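Local coordinates for protein precorrin-6A reductase (Rhodobacter capsulatus, PDB 4X7G) that reduces precorrin-6A with NADPH in cobalamin biosynthesis, and here holds NADP and a reduced precorrin between two Rossmann-fold domains, at residues A[11-16]-A[27-32]; A[48-53]-A[57-62]; A[78-83]-A[226-231]. One frame throughout, in Å; residues are numbered along the deposited sequence. Where two conformers were deposited one is given.

How the contacts relate
All three contacts belong to the domain built on the sheet that contains strands 4-7 and 27-31, and each has residues at a bound ligand. Contact 1 borders the precorrin, contact 2 receives the 2'-phosphate of NADP, and contact 3 meets its adenine and a diphosphate oxygen. Centres lie about 17 Å apart for contacts 1 and 2, and about 15 Å apart for contacts 2 and 3. The backbone joins the first two where Y31 O stands 2.9 Å from G48 N, probably a hydrogen bond. F50 of contact 2 packs on M79 of contact 3, while contacts 1 and 3 reach the same sheet without touching, their nearest atoms about 5 Å apart.

Contact 1 (A[11-16]-A[27-32]). With 3Y8 (3-[(1R,2S,3S,7S,11S,16S,17R,18R,19R)-2,7,12,18-tetrakis(2-hydroxy-2-oxoethyl)-3,13-bis(3-hydroxy-3-oxopropyl)-1,2,5,7,11,17-hexamethyl-17-(3-oxidanyl-3-oxidanylidene-prop-1-enyl)-3,6,8,10,15,16,18,19,21,24-decahydrocorrin-8-yl]propanoic acid), chain C.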
# COMPACT_ATOMS: atom_id res chain seq x y z
N THR A 11 2.23 -5.56 2.93
CA THR A 11 3.04 -6.60 3.55
C THR A 11 2.68 -6.57 5.04
O THR A 11 2.64 -7.63 5.70
CB THR A 11 4.52 -6.42 3.29
OG1 THR A 11 4.73 -6.59 1.87
CG2 THR A 11 5.39 -7.35 4.07
N GLU A 12 2.47 -5.39 5.62
CA GLU A 12 2.05 -5.32 7.02
C GLU A 12 0.80 -6.19 7.22
O GLU A 12 0.69 -6.90 8.24
CB GLU A 12 1.85 -3.85 7.42
CG GLU A 12 3.17 -3.09 7.58
CD GLU A 12 4.05 -2.97 6.30
OE1 GLU A 12 3.49 -2.72 5.23
OE2 GLU A 12 5.28 -3.16 6.38
N ALA A 13 -0.20 -6.01 6.37
CA ALA A 13 -1.41 -6.81 6.50
C ALA A 13 -1.10 -8.31 6.44
O ALA A 13 -1.71 -9.11 7.16
CB ALA A 13 -2.41 -6.47 5.44
N SER A 14 -0.25 -8.73 5.52
CA SER A 14 0.10 -10.16 5.43
C SER A 14 0.79 -10.65 6.63
O SER A 14 0.47 -11.78 7.12
CB SER A 14 0.98 -10.36 4.17
OG SER A 14 0.25 -10.08 3.01
N ARG A 15 1.68 -9.91 7.22
CA ARG A 15 2.36 -10.31 8.42
C ARG A 15 1.37 -10.38 9.56
O ARG A 15 1.46 -11.33 10.41
CB ARG A 15 3.46 -9.34 8.73
CG ARG A 15 4.61 -9.43 7.73
CD ARG A 15 5.75 -8.49 8.17
NE ARG A 15 6.88 -8.59 7.23
CZ ARG A 15 7.96 -7.76 7.17
NH1 ARG A 15 8.11 -6.70 7.98
NH2 ARG A 15 8.89 -8.05 6.25
N LEU A 16 0.44 -9.44 9.61
CA LEU A 16 -0.57 -9.48 10.67
C LEU A 16 -1.47 -10.70 10.52
O LEU A 16 -1.82 -11.37 11.51
CB LEU A 16 -1.40 -8.22 10.63
CG LEU A 16 -2.55 -8.17 11.65
CD1 LEU A 16 -2.09 -8.34 13.10
CD2 LEU A 16 -3.33 -6.88 11.45
N ALA A 27 -10.90 -14.21 12.66
CA ALA A 27 -10.60 -13.02 11.86
C ALA A 27 -10.91 -13.26 10.42
O ALA A 27 -10.72 -14.41 9.92
CB ALA A 27 -9.12 -12.65 11.97
N VAL A 28 -11.28 -12.21 9.69
CA VAL A 28 -11.49 -12.19 8.21
C VAL A 28 -10.48 -11.21 7.63
O VAL A 28 -10.30 -10.12 8.21
CB VAL A 28 -12.93 -11.74 7.91
CG1 VAL A 28 -13.07 -11.52 6.41
CG2 VAL A 28 -13.97 -12.73 8.42
N PHE A 29 -9.90 -11.55 6.50
CA PHE A 29 -9.04 -10.68 5.74
C PHE A 29 -9.78 -10.11 4.59
O PHE A 29 -10.55 -10.86 3.91
CB PHE A 29 -7.86 -11.51 5.26
CG PHE A 29 -6.73 -10.69 4.66
CD1 PHE A 29 -6.74 -10.27 3.38
CD2 PHE A 29 -5.62 -10.42 5.43
CE1 PHE A 29 -5.66 -9.54 2.83
CE2 PHE A 29 -4.56 -9.70 4.87
CZ PHE A 29 -4.58 -9.34 3.61
N SER A 30 -9.61 -8.84 4.22
CA SER A 30 -10.32 -8.24 3.13
C SER A 30 -9.38 -7.66 2.08
O SER A 30 -8.57 -6.75 2.40
CB SER A 30 -11.22 -7.15 3.63
OG SER A 30 -11.98 -6.54 2.59
N TYR A 31 -9.57 -8.07 0.82
CA TYR A 31 -9.00 -7.39 -0.35
C TYR A 31 -10.09 -6.59 -1.07
O TYR A 31 -11.22 -6.99 -1.12
CB TYR A 31 -8.48 -8.42 -1.32
CG TYR A 31 -7.20 -9.13 -0.99
CD1 TYR A 31 -5.96 -8.47 -0.88
CD2 TYR A 31 -7.12 -10.56 -0.87
CE1 TYR A 31 -4.77 -9.14 -0.65
CE2 TYR A 31 -5.95 -11.21 -0.63
CZ TYR A 31 -4.77 -10.51 -0.62
OH TYR A 31 -3.51 -11.15 -0.49
N ALA A 32 -9.65 -5.53 -1.69
CA ALA A 32 -10.53 -4.75 -2.56
C ALA A 32 -10.89 -5.48 -3.86
O ALA A 32 -11.95 -5.17 -4.43
CB ALA A 32 -9.78 -3.48 -2.99
C48 3Y8 C . -4.45 -6.12 -4.46
C47 3Y8 C . -2.35 -8.37 -3.58
C43 3Y8 C . 2.25 -9.23 0.48
C42 3Y8 C . 2.38 -8.31 -0.81
C41 3Y8 C . 1.88 -6.96 -0.33
C38 3Y8 C . 2.66 -3.15 0.10
C37 3Y8 C . 3.64 -4.16 -0.36
C36 3Y8 C . 4.45 -5.88 -1.99
C35 3Y8 C . 4.73 -2.91 -2.92
C32 3Y8 C . 7.02 -0.72 -6.60
C31 3Y8 C . 5.73 -0.21 -5.82
C2 3Y8 C . 2.31 -0.13 -5.28
C1 3Y8 C . 1.27 -1.28 -5.51
C4 3Y8 C . 2.90 -2.15 -4.14
C5 3Y8 C . 3.44 -3.05 -3.30
C7 3Y8 C . 3.21 -5.00 -1.63
C8 3Y8 C . 2.04 -5.90 -1.40
C6 3Y8 C . 2.77 -4.18 -2.70
C3 3Y8 C . 3.54 -0.91 -4.77
C11 3Y8 C . -0.69 -6.39 -4.00
C12 3Y8 C . -2.03 -6.93 -4.02
C13 3Y8 C . -2.92 -6.04 -4.44
C14 3Y8 C . -2.19 -4.84 -4.81
C15 3Y8 C . -2.78 -3.70 -5.30
C16 3Y8 C . -1.95 -2.53 -5.62
C17 3Y8 C . -2.41 -1.36 -6.45
C18 3Y8 C . -1.11 -0.49 -6.49
C19 3Y8 C . -0.21 -0.98 -5.27
C20 3Y8 C . 1.48 -1.95 -6.87
C21 3Y8 C . -2.13 -9.40 -4.76
C24 3Y8 C . 0.30 -7.23 -4.81
C25 3Y8 C . 2.64 0.67 -6.55
C26 3Y8 C . 1.86 0.77 -4.12
O59 3Y8 C . -0.75 -3.41 -10.74
C57 3Y8 C . -1.77 -3.29 -9.93
O58 3Y8 C . -2.97 -3.59 -10.17
C56 3Y8 C . -1.47 -2.57 -8.64
C55 3Y8 C . -2.68 -1.89 -7.93
C54 3Y8 C . -3.59 -0.65 -5.84
C60 3Y8 C . -1.27 1.02 -6.39
C61 3Y8 C . -1.88 1.70 -7.52
O62 3Y8 C . -2.26 2.92 -7.30
O63 3Y8 C . -1.99 1.16 -8.65
N24 3Y8 C . -0.83 -2.27 -4.92
N23 3Y8 C . -0.87 -5.08 -4.56
C49 3Y8 C . -5.01 -5.46 -3.19
C50 3Y8 C . -6.49 -5.52 -3.01
O51 3Y8 C . -7.23 -6.01 -3.90
O52 3Y8 C . -6.89 -5.15 -1.85
O23 3Y8 C . -1.50 -10.44 -4.45
O22 3Y8 C . -2.58 -9.12 -5.85
C10 3Y8 C . -0.24 -6.22 -2.52
C9 3Y8 C . 1.12 -5.64 -2.35
N22 3Y8 C . 1.58 -4.62 -3.18
O44 3Y8 C . 3.19 -9.14 1.28
O45 3Y8 C . 1.40 -10.02 0.45
O39 3Y8 C . 2.65 -2.97 1.36
O40 3Y8 C . 2.06 -2.46 -0.73
N21 3Y8 C . 1.69 -2.30 -4.56
C27 3Y8 C . 2.93 1.83 -3.72
O28 3Y8 C . 2.91 2.89 -4.35
O29 3Y8 C . 3.73 1.59 -2.82
C30 3Y8 C . 4.73 -1.31 -5.70
O34 3Y8 C . 6.78 -1.07 -7.81
O33 3Y8 C . 8.02 -0.52 -5.90
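F29 presents the edge of its ring to the first turn of helix 11-22: A13 O lies in the ring plane, 3.7 Å from F29 CE2. Beside it the methyl carbon A13 CB sits 3.9 Å from the same F29 CE2, so one corner of the ring meets both a carbonyl and an apolar group. The phenyl group reaches across to the helix because its CG stands anti to the backbone N (chi1 -169°). Within the strand, F29 CE1 lies over the centre of one face of the Y31 ring, 3.6 Å above its plane, and the precorrin oxygen O52 approaches the Y31 ring at its edge. This 3Y8 O52, of a propionate arm, accepts a bond from A32 N at 2.8 Å. From the helix side, S14 OG donates to 3Y8 O45 at 2.8 Å and T11 OG1 to 3Y8 O44 at 3.0 Å, each hydroxyl gripping a different oxygen of one carboxylate. T11 N adds a bond to 3Y8 O39 on a second carboxylate. Further out, Q41 bonds both S14 OG and Y31 OH, tying the two sides of the pocket together. The F29 contact thus packs the helix on the last strand of the beta-alpha-beta unit 4-7, 11-22, 27-31, a Rossmann-type crossover whose helix start and strand end both line the precorrin site.

Contact 2 (A[48-53]-A[57-62]). With NAP (NADP nicotinamide-adenine-dinucleotide phosphate), chain B.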
# COMPACT_ATOMS: atom_id res chain seq x y z
N GLY A 48 -13.56 -7.70 -2.61
CA GLY A 48 -14.53 -6.74 -3.19
C GLY A 48 -14.71 -5.57 -2.31
O GLY A 48 -14.42 -5.59 -1.11
N GLY A 49 -15.22 -4.47 -2.86
CA GLY A 49 -15.59 -3.37 -2.02
C GLY A 49 -16.78 -3.66 -1.08
O GLY A 49 -17.38 -4.68 -1.21
N PHE A 50 -17.00 -2.78 -0.13
CA PHE A 50 -18.13 -2.91 0.77
C PHE A 50 -19.38 -2.13 0.28
O PHE A 50 -20.47 -2.36 0.86
CB PHE A 50 -17.79 -2.43 2.19
CG PHE A 50 -16.67 -3.22 2.82
CD1 PHE A 50 -16.97 -4.41 3.49
CD2 PHE A 50 -15.37 -2.81 2.75
CE1 PHE A 50 -15.93 -5.12 4.08
CE2 PHE A 50 -14.35 -3.51 3.37
CZ PHE A 50 -14.63 -4.66 4.01
N GLY A 51 -19.24 -1.22 -0.66
CA GLY A 51 -20.40 -0.27 -0.95
C GLY A 51 -20.36 0.96 -0.13
O GLY A 51 -21.34 1.37 0.50
N GLY A 52 -19.18 1.56 -0.02
CA GLY A 52 -19.02 2.79 0.67
C GLY A 52 -19.18 2.66 2.22
O GLY A 52 -19.12 1.53 2.82
N VAL A 53 -19.39 3.77 2.89
CA VAL A 53 -19.47 3.81 4.34
C VAL A 53 -20.68 2.99 4.78
O VAL A 53 -20.59 2.12 5.67
CB VAL A 53 -19.54 5.23 4.94
CG1 VAL A 53 -19.86 5.18 6.40
CG2 VAL A 53 -18.20 5.94 4.65
N VAL A 57 -20.62 -0.28 7.16
CA VAL A 57 -21.47 -0.34 8.38
C VAL A 57 -22.32 -1.62 8.42
O VAL A 57 -22.35 -2.38 9.40
CB VAL A 57 -22.36 0.92 8.45
CG1 VAL A 57 -23.52 0.72 9.45
CG2 VAL A 57 -21.55 2.11 8.84
N ASP A 58 -22.96 -1.89 7.31
CA ASP A 58 -23.81 -3.03 7.18
C ASP A 58 -23.01 -4.32 7.40
O ASP A 58 -23.42 -5.28 8.04
CB ASP A 58 -24.58 -3.13 5.84
CG ASP A 58 -25.52 -4.35 5.76
OD1 ASP A 58 -26.47 -4.40 6.60
OD2 ASP A 58 -25.30 -5.28 4.88
N TYR A 59 -21.86 -4.41 6.75
CA TYR A 59 -20.99 -5.60 6.90
C TYR A 59 -20.55 -5.79 8.35
O TYR A 59 -20.61 -6.92 8.88
CB TYR A 59 -19.75 -5.41 5.99
CG TYR A 59 -18.80 -6.52 6.17
CD1 TYR A 59 -18.96 -7.67 5.48
CD2 TYR A 59 -17.75 -6.39 7.07
CE1 TYR A 59 -18.02 -8.74 5.63
CE2 TYR A 59 -16.87 -7.43 7.28
CZ TYR A 59 -16.98 -8.51 6.59
OH TYR A 59 -16.09 -9.51 6.83
N LEU A 60 -20.07 -4.72 8.97
CA LEU A 60 -19.60 -4.87 10.33
C LEU A 60 -20.70 -5.43 11.25
O LEU A 60 -20.47 -6.22 12.15
CB LEU A 60 -19.12 -3.52 10.89
CG LEU A 60 -17.91 -2.90 10.18
CD1 LEU A 60 -17.64 -1.48 10.68
CD2 LEU A 60 -16.64 -3.77 10.42
N THR A 61 -21.93 -4.97 10.95
CA THR A 61 -23.07 -5.35 11.81
C THR A 61 -23.43 -6.82 11.53
O THR A 61 -23.56 -7.61 12.47
CB THR A 61 -24.27 -4.38 11.52
OG1 THR A 61 -23.86 -3.06 11.76
CG2 THR A 61 -25.48 -4.74 12.40
N ARG A 62 -23.61 -7.16 10.29
CA ARG A 62 -24.06 -8.53 9.97
C ARG A 62 -23.03 -9.55 10.28
O ARG A 62 -23.35 -10.70 10.64
CB ARG A 62 -24.57 -8.67 8.57
CG ARG A 62 -23.64 -8.41 7.47
CD ARG A 62 -24.35 -8.80 6.19
NE ARG A 62 -25.47 -7.91 5.85
CZ ARG A 62 -26.76 -8.06 6.17
NH1 ARG A 62 -27.19 -9.09 6.89
NH2 ARG A 62 -27.65 -7.14 5.76
PA NAP B . -8.86 3.43 -2.08
O1A NAP B . -8.81 4.44 -3.22
O2A NAP B . -8.68 3.90 -0.80
O5B NAP B . -10.15 2.59 -2.11
C5B NAP B . -11.23 2.70 -3.06
C4B NAP B . -12.39 1.78 -2.79
O4B NAP B . -11.91 0.37 -2.93
C3B NAP B . -12.83 1.74 -1.35
O3B NAP B . -13.71 2.84 -1.08
C2B NAP B . -13.42 0.40 -1.17
O2B NAP B . -14.65 0.30 -1.91
C1B NAP B . -12.50 -0.45 -1.89
N9A NAP B . -11.38 -1.00 -1.10
C8A NAP B . -10.12 -0.48 -0.91
N7A NAP B . -9.37 -1.29 -0.12
C5A NAP B . -10.23 -2.29 0.24
C6A NAP B . -10.05 -3.47 1.06
N6A NAP B . -8.85 -3.81 1.56
N1A NAP B . -11.09 -4.30 1.25
C2A NAP B . -12.31 -3.95 0.66
N3A NAP B . -12.62 -2.93 -0.13
C4A NAP B . -11.54 -2.12 -0.33
O3 NAP B . -7.74 2.28 -2.24
PN NAP B . -6.92 1.72 -3.53
O1N NAP B . -5.71 2.60 -3.82
O2N NAP B . -7.83 1.43 -4.65
O5D NAP B . -6.27 0.37 -2.92
C5D NAP B . -6.81 -0.92 -3.32
C4D NAP B . -6.15 -1.94 -2.53
O4D NAP B . -4.80 -2.06 -2.94
C3D NAP B . -6.23 -1.79 -0.99
O3D NAP B . -6.47 -3.03 -0.31
C2D NAP B . -4.83 -1.27 -0.66
O2D NAP B . -4.32 -1.60 0.58
C1D NAP B . -4.00 -1.92 -1.79
N1N NAP B . -2.91 -1.12 -2.14
C2N NAP B . -2.85 0.02 -2.43
C3N NAP B . -1.55 0.31 -2.63
C7N NAP B . -1.91 1.75 -2.90
O7N NAP B . -3.24 1.74 -2.71
N7N NAP B . -0.94 2.71 -3.22
C4N NAP B . -0.43 -0.77 -2.43
C5N NAP B . -0.59 -2.23 -2.08
C6N NAP B . -1.96 -2.16 -1.93
P2B NAP B . -16.08 0.54 -1.15
O1X NAP B . -16.99 0.01 -2.23
O2X NAP B . -16.07 -0.12 0.10
O3X NAP B . -16.19 2.02 -0.68
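F50 turns the edge of its ring to one face of Y59, with F50 CE1 3.7 Å from Y59 CD2 and offset toward the rim. The planes meet at 60° and the centroids are 5.2 Å apart, an edge-to-face pair. F50 also reaches the cofactor, its CE2 lying 3.4 Å from NAP C2A of the adenine, while its backbone N donates to phosphate oxygen NAP O2X at 2.8 Å. Next along the loop, G51 N bonds NAP O1X at 3.0 Å. With an alanine here in place of F50 the amide bond to the phosphate could remain, but the face of Y59 and the C2A side of the adenine would probably lose the ring that touches both. Y59 is directed toward F50 with its CG anti to the backbone N (chi1 176°). In the first turns of helix 52-63, V57 N donates to V53 O at 2.8 Å. In the next shell R46 makes cation-pi contacts with both rings and hydrogen-bonds the carbonyls of G48 and G49, steadying the loop. A backbone-amide nest for the 2'-phosphate, set in a glycine-rich turn leading into helix 52-63, is consistent with a Rossmann-type site that accepts the 2'-phosphate of NADP.

Contact 3 (A[78-83]-A[226-231]); sequences QMSANA and PARDIC. With NAP (NADP nicotinamide-adenine-dinucleotide phosphate), chain B.
Helix 77-90 is one of the cofactor-binding helices of this Rossmann-fold domain, and the side carrying S80 and A81 meets the chain that leads into edge strand 229-231. The direct contact is small. A81 CB rests 3.8 Å from P226 CD, the methyl group lying against the proline ring. One residue earlier, S80 OG and R228 NH1 come to 3.4 Å, with the hydroxyl oblique to the guanidinium group; both atoms have a firmer partner in D70, whose OD2 forms a hydrogen bond with S80 OG and a salt bridge with R228 NH1. This shared carboxylate probably offsets the arginine's charge beside the buried serine. A water completes the join, donating to S80 O at 3.0 Å and accepting from R228 NE at 2.8 Å, at the edge of the guanidinium and in its plane. R228 gets there by a folded chain: CG lies between the backbone N and the carbonyl carbon (chi1 79°), and a bend at chi2 follows. On the cofactor side, M79 N donates to diphosphate oxygen NAP O2A at 2.9 Å, and the selenium of M79, a selenomethionine here, lies 3.3 Å from NAP C4A of the adenine. N82 ND2 lies 3.3 Å from NAP O3X. Beyond the segments, R228 packs on L94 and A96 of strand 93-97, strand 229-231 is joined to that strand by backbone bonds and the C95-C231 disulfide, and helix 234-243 packs against C231 through V237 and W240.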
# COMPACT_ATOMS: atom_id res chain seq x y z
N GLN A 78 -9.29 6.53 0.66
CA GLN A 78 -10.75 6.44 0.68
C GLN A 78 -11.19 5.28 1.59
O GLN A 78 -12.10 5.41 2.43
CB GLN A 78 -11.38 6.18 -0.71
CG GLN A 78 -12.89 6.37 -0.70
CD GLN A 78 -13.28 7.78 -0.30
OE1 GLN A 78 -12.93 8.79 -0.97
NE2 GLN A 78 -14.02 7.87 0.78
N MSE A 79 -10.50 4.12 1.45
CA MSE A 79 -10.82 3.00 2.28
C MSE A 79 -10.61 3.38 3.71
O MSE A 79 -11.39 3.07 4.58
CB MSE A 79 -9.95 1.80 1.89
CG MSE A 79 -10.38 0.53 2.69
SE MSE A 79 -12.12 -0.24 2.36
CE MSE A 79 -11.94 -1.51 3.78
N SER A 80 -9.47 3.97 4.00
CA SER A 80 -9.15 4.32 5.37
C SER A 80 -10.14 5.33 5.96
O SER A 80 -10.60 5.18 7.08
CB SER A 80 -7.76 4.86 5.51
OG SER A 80 -6.75 3.81 5.28
N ALA A 81 -10.51 6.37 5.19
CA ALA A 81 -11.58 7.28 5.65
C ALA A 81 -12.90 6.60 5.84
O ALA A 81 -13.57 6.88 6.85
CB ALA A 81 -11.69 8.45 4.70
N ASN A 82 -13.23 5.71 4.97
CA ASN A 82 -14.49 4.96 5.10
C ASN A 82 -14.49 4.15 6.37
O ASN A 82 -15.50 4.05 7.09
CB ASN A 82 -14.81 4.06 3.95
CG ASN A 82 -15.20 4.83 2.70
OD1 ASN A 82 -15.25 6.07 2.70
ND2 ASN A 82 -15.47 4.15 1.68
N ALA A 83 -13.36 3.54 6.72
CA ALA A 83 -13.29 2.74 7.95
C ALA A 83 -13.43 3.62 9.17
O ALA A 83 -14.12 3.20 10.14
CB ALA A 83 -11.95 1.96 8.02
N PRO A 226 -8.61 11.11 7.92
CA PRO A 226 -9.10 11.52 9.22
C PRO A 226 -8.43 10.79 10.36
O PRO A 226 -7.87 9.66 10.19
CB PRO A 226 -10.55 11.09 9.18
CG PRO A 226 -10.95 11.13 7.74
CD PRO A 226 -9.67 10.69 7.03
N ALA A 227 -8.44 11.38 11.55
CA ALA A 227 -7.75 10.85 12.70
C ALA A 227 -8.41 9.53 13.21
O ALA A 227 -9.60 9.41 13.21
CB ALA A 227 -7.86 11.84 13.85
N ARG A 228 -7.51 8.62 13.57
CA ARG A 228 -7.85 7.36 14.20
C ARG A 228 -6.63 6.80 14.87
O ARG A 228 -5.47 7.25 14.63
CB ARG A 228 -8.53 6.36 13.25
CG ARG A 228 -7.61 5.59 12.30
CD ARG A 228 -7.11 6.49 11.17
NE ARG A 228 -6.80 5.67 9.99
CZ ARG A 228 -5.74 5.83 9.19
NH1 ARG A 228 -5.56 4.98 8.22
NH2 ARG A 228 -4.83 6.73 9.44
N ASP A 229 -6.79 5.82 15.75
CA ASP A 229 -5.69 5.23 16.38
C ASP A 229 -4.71 4.66 15.35
O ASP A 229 -5.18 4.01 14.41
CB ASP A 229 -6.11 4.06 17.31
CG ASP A 229 -6.78 4.48 18.63
OD1 ASP A 229 -6.97 5.69 18.88
OD2 ASP A 229 -7.15 3.56 19.37
N ILE A 230 -3.42 4.88 15.56
CA ILE A 230 -2.36 4.34 14.65
C ILE A 230 -1.54 3.37 15.43
O ILE A 230 -1.04 3.63 16.58
CB ILE A 230 -1.43 5.47 14.19
CG1 ILE A 230 -2.22 6.56 13.54
CG2 ILE A 230 -0.31 4.90 13.33
CD1 ILE A 230 -3.01 6.21 12.42
N CYS A 231 -1.35 2.16 14.89
CA CYS A 231 -0.57 1.08 15.43
C CYS A 231 0.60 1.01 14.46
O CYS A 231 0.44 0.56 13.30
CB CYS A 231 -1.41 -0.20 15.51
SG CYS A 231 -2.77 -0.11 16.72
PA NAP B . -8.86 3.43 -2.08
O1A NAP B . -8.81 4.44 -3.22
O2A NAP B . -8.68 3.90 -0.80
O5B NAP B . -10.15 2.59 -2.11
C5B NAP B . -11.23 2.70 -3.06
C4B NAP B . -12.39 1.78 -2.79
O4B NAP B . -11.91 0.37 -2.93
C3B NAP B . -12.83 1.74 -1.35
O3B NAP B . -13.71 2.84 -1.08
C2B NAP B . -13.42 0.40 -1.17
O2B NAP B . -14.65 0.30 -1.91
C1B NAP B . -12.50 -0.45 -1.89
N9A NAP B . -11.38 -1.00 -1.10
C8A NAP B . -10.12 -0.48 -0.91
N7A NAP B . -9.37 -1.29 -0.12
C5A NAP B . -10.23 -2.29 0.24
C6A NAP B . -10.05 -3.47 1.06
N6A NAP B . -8.85 -3.81 1.56
N1A NAP B . -11.09 -4.30 1.25
C2A NAP B . -12.31 -3.95 0.66
N3A NAP B . -12.62 -2.93 -0.13
C4A NAP B . -11.54 -2.12 -0.33
O3 NAP B . -7.74 2.28 -2.24
PN NAP B . -6.92 1.72 -3.53
O1N NAP B . -5.71 2.60 -3.82
O2N NAP B . -7.83 1.43 -4.65
O5D NAP B . -6.27 0.37 -2.92
C5D NAP B . -6.81 -0.92 -3.32
C4D NAP B . -6.15 -1.94 -2.53
O4D NAP B . -4.80 -2.06 -2.94
C3D NAP B . -6.23 -1.79 -0.99
O3D NAP B . -6.47 -3.03 -0.31
C2D NAP B . -4.83 -1.27 -0.66
O2D NAP B . -4.32 -1.60 0.58
C1D NAP B . -4.00 -1.92 -1.79
N1N NAP B . -2.91 -1.12 -2.14
C2N NAP B . -2.85 0.02 -2.43
C3N NAP B . -1.55 0.31 -2.63
C7N NAP B . -1.91 1.75 -2.90
O7N NAP B . -3.24 1.74 -2.71
N7N NAP B . -0.94 2.71 -3.22
C4N NAP B . -0.43 -0.77 -2.43
C5N NAP B . -0.59 -2.23 -2.08
C6N NAP B . -1.96 -2.16 -1.93
P2B NAP B . -16.08 0.54 -1.15
O1X NAP B . -16.99 0.01 -2.23
O2X NAP B . -16.07 -0.12 0.10
O3X NAP B . -16.19 2.02 -0.68
O HOH W 1 -8.76 3.91 9.02